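Beta-lactamase-related domain-containing protein (Bacteroides dorei DSM 17855, PDB 5TGF) is probably a serine hydrolase of the beta-lactamase and penicillin-binding protein family that can also bind calcium, though its substrate is not established. Local coordinates at residues G109-P112 with Y113-P117; L170-E173 with L174-P178; G250-V253 with E254-G258; S15-S18 with S19-K23; N208-I211 with R212-M216. All coordinates share one frame; numbering follows the deposited sequence.

Contact 1: residues G109-P112 with Y113-P117; sequences GVRP and YLPAP
Arg111 folds back on Tyr113 and Pro115 in the irregular loop between helices 100-103 and 125-133 of a beta-lactamase-like fold. The Arg111 chain, extended from CG to NE, crosses Pro115 at a slant. Arg111 NE donates to Tyr113 O at 2.9 Å. The oxygen lies almost in the guanidinium plane, and the donor sits nearly in line with the carbonyl bond. The N-H itself is less well aimed, with an angle of 133° at the hydrogen. At the same guanidinium edge, water 1 accepts from Arg111 NH2 at 3.0 Å and donates to Leu114 O at 2.8 Å. One guanidinium face is met by Pro115, whose CB stands 3.9 Å from Arg111 NH2 and lies toward the rim of the group.

With Tyr113 CG beside its backbone N (chi1 -59°), the ring swings back over the preceding peptide. Pro112 O then faces the ring, 3.2 Å from Tyr113 CG. Pro112 CB packs 3.6 Å from Tyr113 CD2. The Tyr113 side chain touches residues of a possible SxxK motif. A glycerol, probably from the crystallisation liquor, is bound nearby, consistent with a place at the rim of the active-site pocket. Backbone bonds from Pro112 to Gly149 and Leu150 tie the loop to the start of helix 150-163. The arginine thus serves two carbonyls, one directly and one through water, which probably stiffens a turn without regular helix or strand bonds.

Contact 2: residues L170-E173 with L174-P178; sequences LFQE and LIAAP
Phe171 and Ala176 meet through both backbone and side chain on helix 167-179. Phe171 O accepts two backbone N-H groups. Ala176 N reaches Phe171 O at 2.9 Å with an almost straight bond of 174°, in the carbonyl plane. Ile175 N reaches Phe171 O at 3.1 Å from above that plane. Ala177 N then bonds Gln172 O at 2.9 Å, so the wider five-residue spacing repeats. Pro178 has no N-H to give. Pro178 CD instead sits 3.3 Å from Glu173 O, and the helix kinks there.

In the apolar contacts, CG of Phe171 is anti to its backbone N (chi1 169°), which carries the ring along the helix toward residues 175 and 176. Ala176 CB lies over one ring face, 4.2 Å from the Phe171 ring centroid, in a CH-pi contact. Ile175 CG2 meets Phe171 CE1 at 3.9 Å, the two side chains crossing at about a right angle. Leu170 and Leu174 lie side by side, pointing the same way.

Gln172 OE1 rests 3.4 Å from Ala176 CB, while its NE2 bonds Glu168 and Ser184. Glu173 forms a salt bridge with Lys165. Phe171 and Leu174 also pack on helix 60-74, which carries Val72, a calcium ligand in a structure of this protein, though none is bound to this chain. The doubled carbonyl and wide spacing are those of a pi-type turn in an alpha-helix, followed by a proline kink.

Contact 3: residues G250-V253 with E254-G258; sequences GEYV and EKALG
Tyr252 has CG anti to its backbone N (chi1 167°), and this sends its ring forward along the first turn of helix 252-257, toward Ala256 and Leu257. The Glu254 chain is anti to N as well (chi1 174°) and extended beyond CG, so its carboxylate turns back to Gly250, ahead of the helix.

Ala256 CB sits over one face of the Tyr252 ring in a CH-pi contact. Ala256 CB is 3.9 Å from the Tyr252 ring centroid and closest to Tyr252 CE1, at 3.5 Å. Leu257 CD1 touches Tyr252 CE2 at 3.8 Å, approaching obliquely on the same side of the ring as Ala256 CB. The backbone bonds are helical. Ala256 N donates to Tyr252 O at 2.7 Å, and Lys255 N to Glu251 O at 2.9 Å.

At the start of the helix, Gly250 N makes a weak but straight bond to Glu254 OE1 at 3.2 Å. Water 2 joins the same oxygen to Glu251 N. The acid therefore gathers two backbone N-H groups just ahead of the helix, one directly and one through water. Gly250 and Gly258 have positive phi.

Tyr252 OH bonds Glu272 and the ring meets Trp270, joining the helix to strand 270-274. Phe323 also meets the ring. Lys255 makes a cation-pi contact with Tyr324. Glu251 OE1, at the N-cap residue, and Tyr252 N both hydrogen-bond one glycerol oxygen, a molecule probably from the crystallisation liquor. This is the N-terminal start of a short helix, with the Glu251 side chain near, though not touching, a possible SxxK motif; the glycerol may mark a pocket.

Contact 4: residues S15-S18 with S19-K23; sequences SIIS and SWMDK
Ile16 O and Trp20 N are joined at 3.2 Å in the regular bonding of helix 11-22, where each N-H in this turn meets the carbonyl four residues back. This is the first helix of the chain, in a beta-lactamase-like fold, and it lies against the outer strand 38-46 and the C-terminal helix 328-337.

Trp20 provides the broad apolar surface. Its CG lies beside the backbone N (chi1 -59°), which brings the indole back along the preceding turn. Ile16 O stands over one face of the indole, offset toward the rim. Ile16 CG2 touches Trp20 CZ2 at 3.5 Å, the two side chains lying side by side and pointing the same way. Ile17 CG1 lies 4.1 Å from Trp20 CZ3, crossing obliquely. Phe306 and Phe320 meet the indole edge-to-face.

On the flank facing Tyr45 of strand 38-46, Ile17 CG2 meets the CE methyl of selenomethionine Met21 at 3.9 Å. The bend at chi2 of Met21 helps bring that methyl back along the helix.

The serines bond to the helix itself. Ser15 OG goes to Thr11 O and Ser18 OG to Asp14 O. Ser19 OG stands between its own N and carbonyl carbon (chi1 80°). From there Ser19 OG donates to Ile16 O at 2.7 Å, on the same face of that carbonyl plane as Trp20 N.

Contact 5: residues N208-I211 with R212-M216; sequences NDYI and RFLKM
Asp209 OD1 takes a 2.8 Å bond from water 3, which links it to Arg212, and a second from the backbone N of Thr182. Water 3 accepts from Arg212 NE at 2.9 Å. OD2 of Asp209 is held by Ser184 OG and His183 N, so the carboxylate fixes the loop 182-184 to the start of helix 207-218. The water and the Thr182, His183 and Ser184 donors probably stabilise the carboxylate's negative charge. Arg212 NH1 bonds Leu179 O, at the end of helix 167-179.

The early backbone bonds to Asn208 O and Asp209 O are weak. Leu214 N to Tyr210 O is firmer, at 3.0 Å.

On the inner side, CG of Tyr210 is anti to the backbone N (chi1 -155°), and its ring runs forward beside Phe213. The edge of Phe213 points at the Tyr210 face, with planes at 68° and centroids 5.5 Å apart. Leu214 CG meets Tyr210 CE1 at 3.8 Å near the ring plane. Tyr210 OH bonds Ala59 O, and its ring stacks on Phe305. The T-shaped pair is part of the aromatic core where helix 207-218 packs against both helix 60-74 and the main antiparallel sheet of the beta-lactamase-like fold.

Contact 1 is a surface loop without helix bonds, held by an arginine and water. Contacts 2 to 5 are partly buried. Contact 5 lies closest to the chain centre and contact 4 farthest, their centres about 13 and 25 Å from it. Contacts 2 and 5 are neighbours: Ile175 CG2 of contact 2 packs on Phe213 CD1 of contact 5 at 4.2 Å, and both helices lie against helix 60-74. Contacts 3 and 4 involve separate sheet edges, strand 270-274 and strand 38-46. The helical contacts rely on backbone bonds and aromatic packing. Their details differ: a pi-type turn, a glutamate reaching N-H groups ahead of its short helix, serine-to-carbonyl bonding, and a T-shaped pair.

Contact 1: residues G109-P112 with Y113-P117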
loop_
_atom_site.group_PDB
_atom_site.type_symbol
_atom_site.label_atom_id
_atom_site.label_comp_id
_atom_site.label_asym_id
_atom_site.label_seq_id
_atom_site.Cartn_x
_atom_site.Cartn_y
_atom_site.Cartn_z
ATOM N N GLY A 109 -0.483 14.886 9.966
ATOM C CA GLY A 109 -0.657 15.107 11.400
ATOM C C GLY A 109 -1.962 14.647 11.998
ATOM O O GLY A 109 -2.230 14.918 13.177
ATOM N N VAL A 110 -2.786 13.947 11.216
ATOM C CA VAL A 110 -3.976 13.310 11.759
ATOM C C VAL A 110 -3.545 12.146 12.675
ATOM O O VAL A 110 -2.551 11.469 12.421
ATOM C CB VAL A 110 -4.908 12.835 10.641
ATOM C CG1 VAL A 110 -6.085 12.030 11.193
ATOM C CG2 VAL A 110 -5.399 14.030 9.844
ATOM N N ARG A 111 -4.271 11.948 13.768
ATOM C CA ARG A 111 -3.919 10.870 14.700
ATOM C C ARG A 111 -3.846 9.527 13.908
ATOM O O ARG A 111 -4.706 9.303 13.058
ATOM C CB ARG A 111 -5.000 10.794 15.769
ATOM C CG ARG A 111 -4.616 10.003 16.987
ATOM C CD ARG A 111 -5.830 9.769 17.869
ATOM N NE ARG A 111 -5.502 8.745 18.844
ATOM C CZ ARG A 111 -5.076 8.989 20.072
ATOM N NH1 ARG A 111 -5.033 10.230 20.517
ATOM N NH2 ARG A 111 -4.724 7.982 20.866
ATOM N N PRO A 112 -2.858 8.659 14.184
ATOM C CA PRO A 112 -2.778 7.398 13.442
ATOM C C PRO A 112 -4.007 6.482 13.498
ATOM O O PRO A 112 -4.410 5.952 12.461
ATOM C CB PRO A 112 -1.577 6.692 14.072
ATOM C CG PRO A 112 -0.687 7.823 14.536
ATOM C CD PRO A 112 -1.678 8.846 15.044
ATOM N N TYR A 113 -4.509 6.228 14.700
ATOM C CA TYR A 113 -5.652 5.327 14.926
ATOM C C TYR A 113 -6.580 5.918 15.985
ATOM O O TYR A 113 -6.196 6.852 16.706
ATOM C CB TYR A 113 -5.166 3.926 15.324
ATOM C CG TYR A 113 -4.290 3.332 14.254
ATOM C CD1 TYR A 113 -4.851 2.835 13.056
ATOM C CD2 TYR A 113 -2.912 3.402 14.350
ATOM C CE1 TYR A 113 -4.047 2.361 12.040
ATOM C CE2 TYR A 113 -2.097 2.967 13.322
ATOM C CZ TYR A 113 -2.663 2.451 12.158
ATOM O OH TYR A 113 -1.845 2.039 11.115
ATOM N N LEU A 114 -7.821 5.441 16.043
ATOM C CA LEU A 114 -8.753 5.971 17.071
ATOM C C LEU A 114 -8.150 5.716 18.490
ATOM O O LEU A 114 -7.424 4.757 18.663
ATOM C CB LEU A 114 -10.132 5.331 16.948
ATOM C CG LEU A 114 -10.937 5.606 15.669
ATOM C CD1 LEU A 114 -12.294 4.929 15.828
ATOM C CD2 LEU A 114 -11.119 7.071 15.356
ATOM N N PRO A 115 -8.466 6.575 19.483
ATOM C CA PRO A 115 -8.031 6.329 20.857
ATOM C C PRO A 115 -8.639 5.051 21.464
ATOM O O PRO A 115 -9.827 4.724 21.267
ATOM C CB PRO A 115 -8.518 7.544 21.623
ATOM C CG PRO A 115 -9.103 8.490 20.647
ATOM C CD PRO A 115 -9.408 7.698 19.408
ATOM N N ALA A 116 -7.800 4.320 22.154
ATOM C CA ALA A 116 -8.203 3.060 22.756
ATOM C C ALA A 116 -9.341 3.295 23.775
ATOM O O ALA A 116 -9.423 4.358 24.388
ATOM C CB ALA A 116 -6.992 2.395 23.406
ATOM N N PRO A 117 -10.315 2.375 23.839
ATOM C CA PRO A 117 -10.316 1.070 23.204
ATOM C C PRO A 117 -11.050 1.040 21.859
ATOM O O PRO A 117 -11.292 -0.056 21.331
ATOM C CB PRO A 117 -11.070 0.206 24.221
ATOM C CG PRO A 117 -12.063 1.138 24.826
ATOM C CD PRO A 117 -11.395 2.495 24.845
HETATM O O HOH W 1 -4.743 5.426 19.248
#

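Contact 2: residues L170-E173 with L174-P178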
loop_
_atom_site.group_PDB
_atom_site.type_symbol
_atom_site.label_atom_id
_atom_site.label_comp_id
_atom_site.label_asym_id
_atom_site.label_seq_id
_atom_site.Cartn_x
_atom_site.Cartn_y
_atom_site.Cartn_z
ATOM N N LEU A 170 -16.396 2.179 -6.052
ATOM C CA LEU A 170 -15.389 2.835 -6.878
ATOM C C LEU A 170 -14.198 1.944 -7.192
ATOM O O LEU A 170 -13.708 1.908 -8.320
ATOM C CB LEU A 170 -14.905 4.134 -6.241
ATOM C CG LEU A 170 -15.881 5.307 -6.297
ATOM C CD1 LEU A 170 -15.309 6.409 -5.440
ATOM C CD2 LEU A 170 -16.074 5.773 -7.761
ATOM N N PHE A 171 -13.720 1.212 -6.195
ATOM C CA PHE A 171 -12.625 0.292 -6.423
ATOM C C PHE A 171 -12.993 -0.722 -7.496
ATOM O O PHE A 171 -12.173 -1.028 -8.355
ATOM C CB PHE A 171 -12.270 -0.442 -5.131
ATOM C CG PHE A 171 -11.334 -1.603 -5.328
ATOM C CD1 PHE A 171 -10.129 -1.451 -5.999
ATOM C CD2 PHE A 171 -11.648 -2.844 -4.795
ATOM C CE1 PHE A 171 -9.286 -2.546 -6.188
ATOM C CE2 PHE A 171 -10.830 -3.920 -4.998
ATOM C CZ PHE A 171 -9.622 -3.758 -5.674
ATOM N N GLN A 172 -14.203 -1.271 -7.422
ATOM C CA GLN A 172 -14.624 -2.283 -8.380
ATOM C C GLN A 172 -14.779 -1.640 -9.769
ATOM O O GLN A 172 -14.347 -2.203 -10.741
ATOM C CB GLN A 172 -15.934 -2.955 -7.954
ATOM C CG GLN A 172 -15.874 -3.697 -6.599
ATOM C CD GLN A 172 -14.873 -4.850 -6.576
ATOM O OE1 GLN A 172 -14.563 -5.465 -7.607
ATOM N NE2 GLN A 172 -14.436 -5.210 -5.374
ATOM N N GLU A 173 -15.364 -0.459 -9.833
ATOM C CA GLU A 173 -15.620 0.178 -11.134
ATOM C C GLU A 173 -14.310 0.600 -11.834
ATOM O O GLU A 173 -14.104 0.289 -13.014
ATOM C CB GLU A 173 -16.566 1.359 -10.980
ATOM C CG GLU A 173 -16.788 2.128 -12.281
ATOM C CD GLU A 173 -17.435 3.492 -12.082
ATOM O OE1 GLU A 173 -17.914 3.790 -10.958
ATOM O OE2 GLU A 173 -17.462 4.279 -13.065
ATOM N N LEU A 174 -13.415 1.238 -11.091
ATOM C CA LEU A 174 -12.263 1.942 -11.663
ATOM C C LEU A 174 -10.956 1.136 -11.729
ATOM O O LEU A 174 -10.081 1.451 -12.527
ATOM C CB LEU A 174 -12.004 3.220 -10.853
ATOM C CG LEU A 174 -13.113 4.258 -10.848
ATOM C CD1 LEU A 174 -12.701 5.464 -10.038
ATOM C CD2 LEU A 174 -13.479 4.680 -12.269
ATOM N N ILE A 175 -10.805 0.135 -10.859
ATOM C CA ILE A 175 -9.594 -0.649 -10.835
ATOM C C ILE A 175 -9.849 -2.150 -11.025
ATOM O O ILE A 175 -9.227 -2.786 -11.888
ATOM C CB ILE A 175 -8.790 -0.395 -9.537
ATOM C CG1 ILE A 175 -8.457 1.105 -9.342
ATOM C CG2 ILE A 175 -7.549 -1.274 -9.471
ATOM C CD1 ILE A 175 -7.494 1.709 -10.343
ATOM N N ALA A 176 -10.685 -2.758 -10.181
ATOM C CA ALA A 176 -10.793 -4.225 -10.173
ATOM C C ALA A 176 -11.430 -4.794 -11.464
ATOM O O ALA A 176 -10.875 -5.695 -12.089
ATOM C CB ALA A 176 -11.547 -4.722 -8.953
ATOM N N ALA A 177 -12.591 -4.271 -11.842
ATOM C CA ALA A 177 -13.246 -4.735 -13.067
ATOM C C ALA A 177 -12.404 -4.542 -14.354
ATOM O O ALA A 177 -12.190 -5.495 -15.066
ATOM C CB ALA A 177 -14.619 -4.116 -13.198
ATOM N N PRO A 178 -11.843 -3.345 -14.594
ATOM C CA PRO A 178 -11.033 -3.171 -15.810
ATOM C C PRO A 178 -9.775 -4.025 -15.867
ATOM O O PRO A 178 -9.346 -4.415 -16.957
ATOM C CB PRO A 178 -10.648 -1.703 -15.777
ATOM C CG PRO A 178 -11.588 -1.050 -14.849
ATOM C CD PRO A 178 -12.037 -2.078 -13.879
#

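Contact 3: residues G250-V253 with E254-G258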
loop_
_atom_site.group_PDB
_atom_site.type_symbol
_atom_site.label_atom_id
_atom_site.label_comp_id
_atom_site.label_asym_id
_atom_site.label_seq_id
_atom_site.Cartn_x
_atom_site.Cartn_y
_atom_site.Cartn_z
ATOM N N GLY A 250 14.500 5.174 12.536
ATOM C CA GLY A 250 13.871 3.861 12.728
ATOM C C GLY A 250 12.509 3.642 12.058
ATOM O O GLY A 250 11.779 2.750 12.441
ATOM N N GLU A 251 12.160 4.428 11.031
ATOM C CA GLU A 251 10.973 4.073 10.241
ATOM C C GLU A 251 11.348 2.897 9.320
ATOM O O GLU A 251 12.523 2.519 9.209
ATOM C CB GLU A 251 10.475 5.281 9.438
ATOM C CG GLU A 251 10.150 6.511 10.272
ATOM C CD GLU A 251 8.889 6.387 11.126
ATOM O OE1 GLU A 251 8.074 5.463 10.950
ATOM O OE2 GLU A 251 8.738 7.217 12.048
ATOM N N TYR A 252 10.341 2.338 8.669
ATOM C CA TYR A 252 10.485 1.078 7.935
ATOM C C TYR A 252 11.637 1.039 6.941
ATOM O O TYR A 252 12.372 0.061 6.902
ATOM C CB TYR A 252 9.163 0.713 7.251
ATOM C CG TYR A 252 9.311 -0.394 6.240
ATOM C CD1 TYR A 252 9.268 -1.744 6.595
ATOM C CD2 TYR A 252 9.491 -0.075 4.932
ATOM C CE1 TYR A 252 9.409 -2.714 5.619
ATOM C CE2 TYR A 252 9.604 -1.035 3.969
ATOM C CZ TYR A 252 9.615 -2.346 4.322
ATOM O OH TYR A 252 9.862 -3.238 3.282
ATOM N N VAL A 253 11.818 2.079 6.137
ATOM C CA VAL A 253 12.872 2.018 5.113
ATOM C C VAL A 253 14.289 1.925 5.752
ATOM O O VAL A 253 15.150 1.122 5.295
ATOM C CB VAL A 253 12.738 3.176 4.109
ATOM C CG1 VAL A 253 13.992 3.362 3.296
ATOM C CG2 VAL A 253 11.523 2.977 3.212
ATOM N N GLU A 254 14.520 2.711 6.796
ATOM C CA GLU A 254 15.815 2.691 7.499
ATOM C C GLU A 254 16.010 1.373 8.256
ATOM O O GLU A 254 17.042 0.719 8.108
ATOM C CB GLU A 254 15.974 3.879 8.490
ATOM C CG GLU A 254 17.270 3.801 9.348
ATOM C CD GLU A 254 17.281 4.773 10.560
ATOM O OE1 GLU A 254 16.809 5.913 10.396
ATOM O OE2 GLU A 254 17.708 4.401 11.705
ATOM N N LYS A 255 14.956 0.925 8.922
ATOM C CA LYS A 255 15.005 -0.255 9.766
ATOM C C LYS A 255 15.062 -1.557 8.972
ATOM O O LYS A 255 15.804 -2.459 9.318
ATOM C CB LYS A 255 13.786 -0.274 10.706
ATOM C CG LYS A 255 13.861 -1.396 11.725
ATOM C CD LYS A 255 12.954 -1.135 12.910
ATOM C CE LYS A 255 12.735 -2.425 13.668
ATOM N NZ LYS A 255 11.735 -2.238 14.748
ATOM N N ALA A 256 14.277 -1.642 7.912
ATOM C CA ALA A 256 14.180 -2.854 7.100
ATOM C C ALA A 256 15.188 -2.957 5.974
ATOM O O ALA A 256 15.599 -4.068 5.607
ATOM C CB ALA A 256 12.759 -3.003 6.542
ATOM N N LEU A 257 15.544 -1.830 5.355
ATOM C CA LEU A 257 16.444 -1.836 4.221
ATOM C C LEU A 257 17.794 -1.162 4.453
ATOM O O LEU A 257 18.641 -1.159 3.549
ATOM C CB LEU A 257 15.765 -1.234 2.966
ATOM C CG LEU A 257 14.528 -1.959 2.461
ATOM C CD1 LEU A 257 13.246 -1.218 2.809
ATOM C CD2 LEU A 257 14.626 -2.181 0.974
ATOM N N GLY A 258 17.952 -0.457 5.574
ATOM C CA GLY A 258 19.221 0.273 5.804
ATOM C C GLY A 258 19.442 1.497 4.948
ATOM O O GLY A 258 20.588 1.941 4.776
HETATM O O HOH W 2 13.767 6.464 9.636
#

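Contact 4: residues S15-S18 with S19-K23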
loop_
_atom_site.group_PDB
_atom_site.type_symbol
_atom_site.label_atom_id
_atom_site.label_comp_id
_atom_site.label_asym_id
_atom_site.label_seq_id
_atom_site.Cartn_x
_atom_site.Cartn_y
_atom_site.Cartn_z
ATOM N N SER A 15 14.116 -21.529 -0.939
ATOM C CA SER A 15 14.623 -22.053 0.329
ATOM C C SER A 15 14.170 -21.161 1.455
ATOM O O SER A 15 13.812 -21.637 2.527
ATOM C CB SER A 15 16.157 -22.154 0.355
ATOM O OG SER A 15 16.607 -23.224 -0.448
ATOM N N ILE A 16 14.203 -19.857 1.220
ATOM C CA ILE A 16 13.831 -18.914 2.280
ATOM C C ILE A 16 12.337 -19.058 2.603
ATOM O O ILE A 16 11.956 -19.132 3.757
ATOM C CB ILE A 16 14.161 -17.465 1.888
ATOM C CG1 ILE A 16 15.685 -17.277 1.824
ATOM C CG2 ILE A 16 13.532 -16.484 2.883
ATOM C CD1 ILE A 16 16.127 -15.962 1.173
ATOM N N ILE A 17 11.504 -19.116 1.581
ATOM C CA ILE A 17 10.064 -19.232 1.818
ATOM C C ILE A 17 9.716 -20.592 2.476
ATOM O O ILE A 17 8.921 -20.655 3.412
ATOM C CB ILE A 17 9.258 -19.035 0.520
ATOM C CG1 ILE A 17 9.515 -17.636 -0.045
ATOM C CG2 ILE A 17 7.780 -19.243 0.760
ATOM C CD1 ILE A 17 8.953 -17.385 -1.425
ATOM N N SER A 18 10.359 -21.663 2.020
ATOM C CA SER A 18 10.099 -22.991 2.581
ATOM C C SER A 18 10.471 -23.046 4.053
ATOM O O SER A 18 9.749 -23.654 4.860
ATOM C CB SER A 18 10.851 -24.076 1.784
ATOM O OG SER A 18 10.377 -24.125 0.455
ATOM N N SER A 19 11.577 -22.401 4.412
ATOM C CA SER A 19 11.989 -22.345 5.809
ATOM C C SER A 19 10.965 -21.613 6.676
ATOM O O SER A 19 10.763 -21.978 7.835
ATOM C CB SER A 19 13.356 -21.649 5.950
ATOM O OG SER A 19 13.206 -20.234 5.890
ATOM N N TRP A 20 10.355 -20.546 6.165
ATOM C CA TRP A 20 9.235 -19.924 6.906
ATOM C C TRP A 20 8.055 -20.902 7.106
ATOM O O TRP A 20 7.424 -20.916 8.151
ATOM C CB TRP A 20 8.707 -18.674 6.232
ATOM C CG TRP A 20 9.718 -17.570 6.037
ATOM C CD1 TRP A 20 10.843 -17.323 6.795
ATOM C CD2 TRP A 20 9.675 -16.552 5.023
ATOM N NE1 TRP A 20 11.504 -16.208 6.298
ATOM C CE2 TRP A 20 10.805 -15.729 5.207
ATOM C CE3 TRP A 20 8.766 -16.235 4.004
ATOM C CZ2 TRP A 20 11.039 -14.598 4.416
ATOM C CZ3 TRP A 20 9.033 -15.129 3.178
ATOM C CH2 TRP A 20 10.185 -14.361 3.360
HETATM N N MSE A 21 7.790 -21.747 6.123
HETATM C CA MSE A 21 6.687 -22.711 6.231
HETATM C C MSE A 21 7.084 -23.824 7.200
HETATM O O MSE A 21 6.289 -24.223 8.047
HETATM C CB MSE A 21 6.341 -23.319 4.868
HETATM C CG MSE A 21 6.067 -22.254 3.781
HETATM SE SE MSE A 21 4.376 -21.318 4.181
HETATM C CE MSE A 21 4.733 -19.739 3.075
ATOM N N ASP A 22 8.331 -24.284 7.122
ATOM C CA ASP A 22 8.797 -25.340 8.011
ATOM C C ASP A 22 8.833 -24.902 9.476
ATOM O O ASP A 22 8.557 -25.711 10.366
ATOM C CB ASP A 22 10.180 -25.835 7.580
ATOM C CG ASP A 22 10.166 -26.493 6.211
ATOM O OD1 ASP A 22 9.088 -26.921 5.759
ATOM O OD2 ASP A 22 11.220 -26.518 5.544
ATOM N N LYS A 23 9.063 -23.612 9.739
ATOM C CA LYS A 23 9.043 -23.101 11.129
ATOM C C LYS A 23 7.661 -22.704 11.618
ATOM O O LYS A 23 7.513 -22.218 12.736
ATOM C CB LYS A 23 9.984 -21.908 11.278
ATOM C CG LYS A 23 11.426 -22.260 10.992
ATOM C CD LYS A 23 12.331 -21.039 10.947
ATOM C CE LYS A 23 13.661 -21.437 10.345
ATOM N NZ LYS A 23 14.513 -20.257 10.065
#

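Contact 5: residues N208-I211 with R212-M216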
loop_
_atom_site.group_PDB
_atom_site.type_symbol
_atom_site.label_atom_id
_atom_site.label_comp_id
_atom_site.label_asym_id
_atom_site.label_seq_id
_atom_site.Cartn_x
_atom_site.Cartn_y
_atom_site.Cartn_z
ATOM N N ASN A 208 -3.327 -13.789 -7.668
ATOM C CA ASN A 208 -3.648 -13.537 -9.073
ATOM C C ASN A 208 -4.215 -12.137 -9.261
ATOM O O ASN A 208 -3.812 -11.444 -10.179
ATOM C CB ASN A 208 -4.616 -14.599 -9.633
ATOM C CG ASN A 208 -3.964 -15.967 -9.775
ATOM O OD1 ASN A 208 -2.732 -16.084 -9.841
ATOM N ND2 ASN A 208 -4.786 -17.026 -9.763
ATOM N N ASP A 209 -5.088 -11.695 -8.354
ATOM C CA ASP A 209 -5.637 -10.352 -8.426
ATOM C C ASP A 209 -4.550 -9.290 -8.291
ATOM O O ASP A 209 -4.491 -8.357 -9.092
ATOM C CB ASP A 209 -6.706 -10.134 -7.367
ATOM C CG ASP A 209 -8.054 -10.680 -7.779
ATOM O OD1 ASP A 209 -8.158 -11.398 -8.823
ATOM O OD2 ASP A 209 -9.010 -10.363 -7.049
ATOM N N TYR A 210 -3.699 -9.395 -7.270
ATOM C CA TYR A 210 -2.778 -8.298 -6.991
ATOM C C TYR A 210 -1.663 -8.210 -8.049
ATOM O O TYR A 210 -1.176 -7.130 -8.372
ATOM C CB TYR A 210 -2.162 -8.455 -5.574
ATOM C CG TYR A 210 -1.691 -7.166 -4.951
ATOM C CD1 TYR A 210 -0.506 -6.565 -5.360
ATOM C CD2 TYR A 210 -2.391 -6.564 -3.909
ATOM C CE1 TYR A 210 -0.038 -5.417 -4.754
ATOM C CE2 TYR A 210 -1.952 -5.375 -3.346
ATOM C CZ TYR A 210 -0.785 -4.806 -3.769
ATOM O OH TYR A 210 -0.366 -3.611 -3.237
ATOM N N ILE A 211 -1.289 -9.348 -8.617
ATOM C CA ILE A 211 -0.335 -9.348 -9.731
ATOM C C ILE A 211 -0.882 -8.538 -10.924
ATOM O O ILE A 211 -0.119 -7.874 -11.604
ATOM C CB ILE A 211 0.030 -10.812 -10.119
ATOM C CG1 ILE A 211 1.099 -11.356 -9.153
ATOM C CG2 ILE A 211 0.600 -10.919 -11.530
ATOM C CD1 ILE A 211 2.492 -10.733 -9.334
ATOM N N ARG A 212 -2.188 -8.616 -11.189
ATOM C CA ARG A 212 -2.791 -7.792 -12.259
ATOM C C ARG A 212 -2.653 -6.313 -11.996
ATOM O O ARG A 212 -2.334 -5.523 -12.920
ATOM C CB ARG A 212 -4.275 -8.137 -12.503
ATOM C CG ARG A 212 -4.519 -9.568 -12.961
ATOM C CD ARG A 212 -5.971 -9.963 -12.747
ATOM N NE ARG A 212 -6.214 -11.296 -13.272
ATOM C CZ ARG A 212 -6.649 -11.552 -14.494
ATOM N NH1 ARG A 212 -6.971 -10.573 -15.308
ATOM N NH2 ARG A 212 -6.782 -12.797 -14.888
ATOM N N PHE A 213 -2.879 -5.922 -10.738
ATOM C CA PHE A 213 -2.676 -4.555 -10.291
ATOM C C PHE A 213 -1.233 -4.064 -10.509
ATOM O O PHE A 213 -1.031 -2.982 -11.048
ATOM C CB PHE A 213 -3.029 -4.435 -8.782
ATOM C CG PHE A 213 -2.707 -3.090 -8.199
ATOM C CD1 PHE A 213 -3.478 -1.987 -8.502
ATOM C CD2 PHE A 213 -1.561 -2.903 -7.424
ATOM C CE1 PHE A 213 -3.155 -0.729 -8.013
ATOM C CE2 PHE A 213 -1.224 -1.641 -6.922
ATOM C CZ PHE A 213 -2.024 -0.546 -7.221
ATOM N N LEU A 214 -0.261 -4.856 -10.058
ATOM C CA LEU A 214 1.165 -4.496 -10.165
ATOM C C LEU A 214 1.625 -4.374 -11.647
ATOM O O LEU A 214 2.347 -3.439 -12.003
ATOM C CB LEU A 214 2.028 -5.515 -9.430
ATOM C CG LEU A 214 2.055 -5.417 -7.896
ATOM C CD1 LEU A 214 2.803 -6.608 -7.329
ATOM C CD2 LEU A 214 2.644 -4.104 -7.423
ATOM N N LYS A 215 1.119 -5.259 -12.496
ATOM C CA LYS A 215 1.389 -5.181 -13.939
ATOM C C LYS A 215 0.942 -3.829 -14.494
ATOM O O LYS A 215 1.692 -3.163 -15.226
ATOM C CB LYS A 215 0.692 -6.320 -14.678
ATOM C CG LYS A 215 1.012 -6.397 -16.175
ATOM C CD LYS A 215 0.190 -7.440 -16.917
ATOM C CE LYS A 215 0.582 -7.450 -18.405
ATOM N NZ LYS A 215 -0.223 -8.421 -19.190
HETATM N N MSE A 216 -0.274 -3.418 -14.154
HETATM C CA MSE A 216 -0.778 -2.102 -14.512
HETATM C C MSE A 216 0.139 -1.000 -14.060
HETATM O O MSE A 216 0.430 -0.079 -14.826
HETATM C CB MSE A 216 -2.204 -1.923 -13.978
HETATM C CG MSE A 216 -2.838 -0.603 -14.443
HETATM SE SE MSE A 216 -2.549 0.853 -13.142
HETATM C CE MSE A 216 -3.566 0.134 -11.609
HETATM O O HOH W 3 -7.227 -12.867 -11.004
#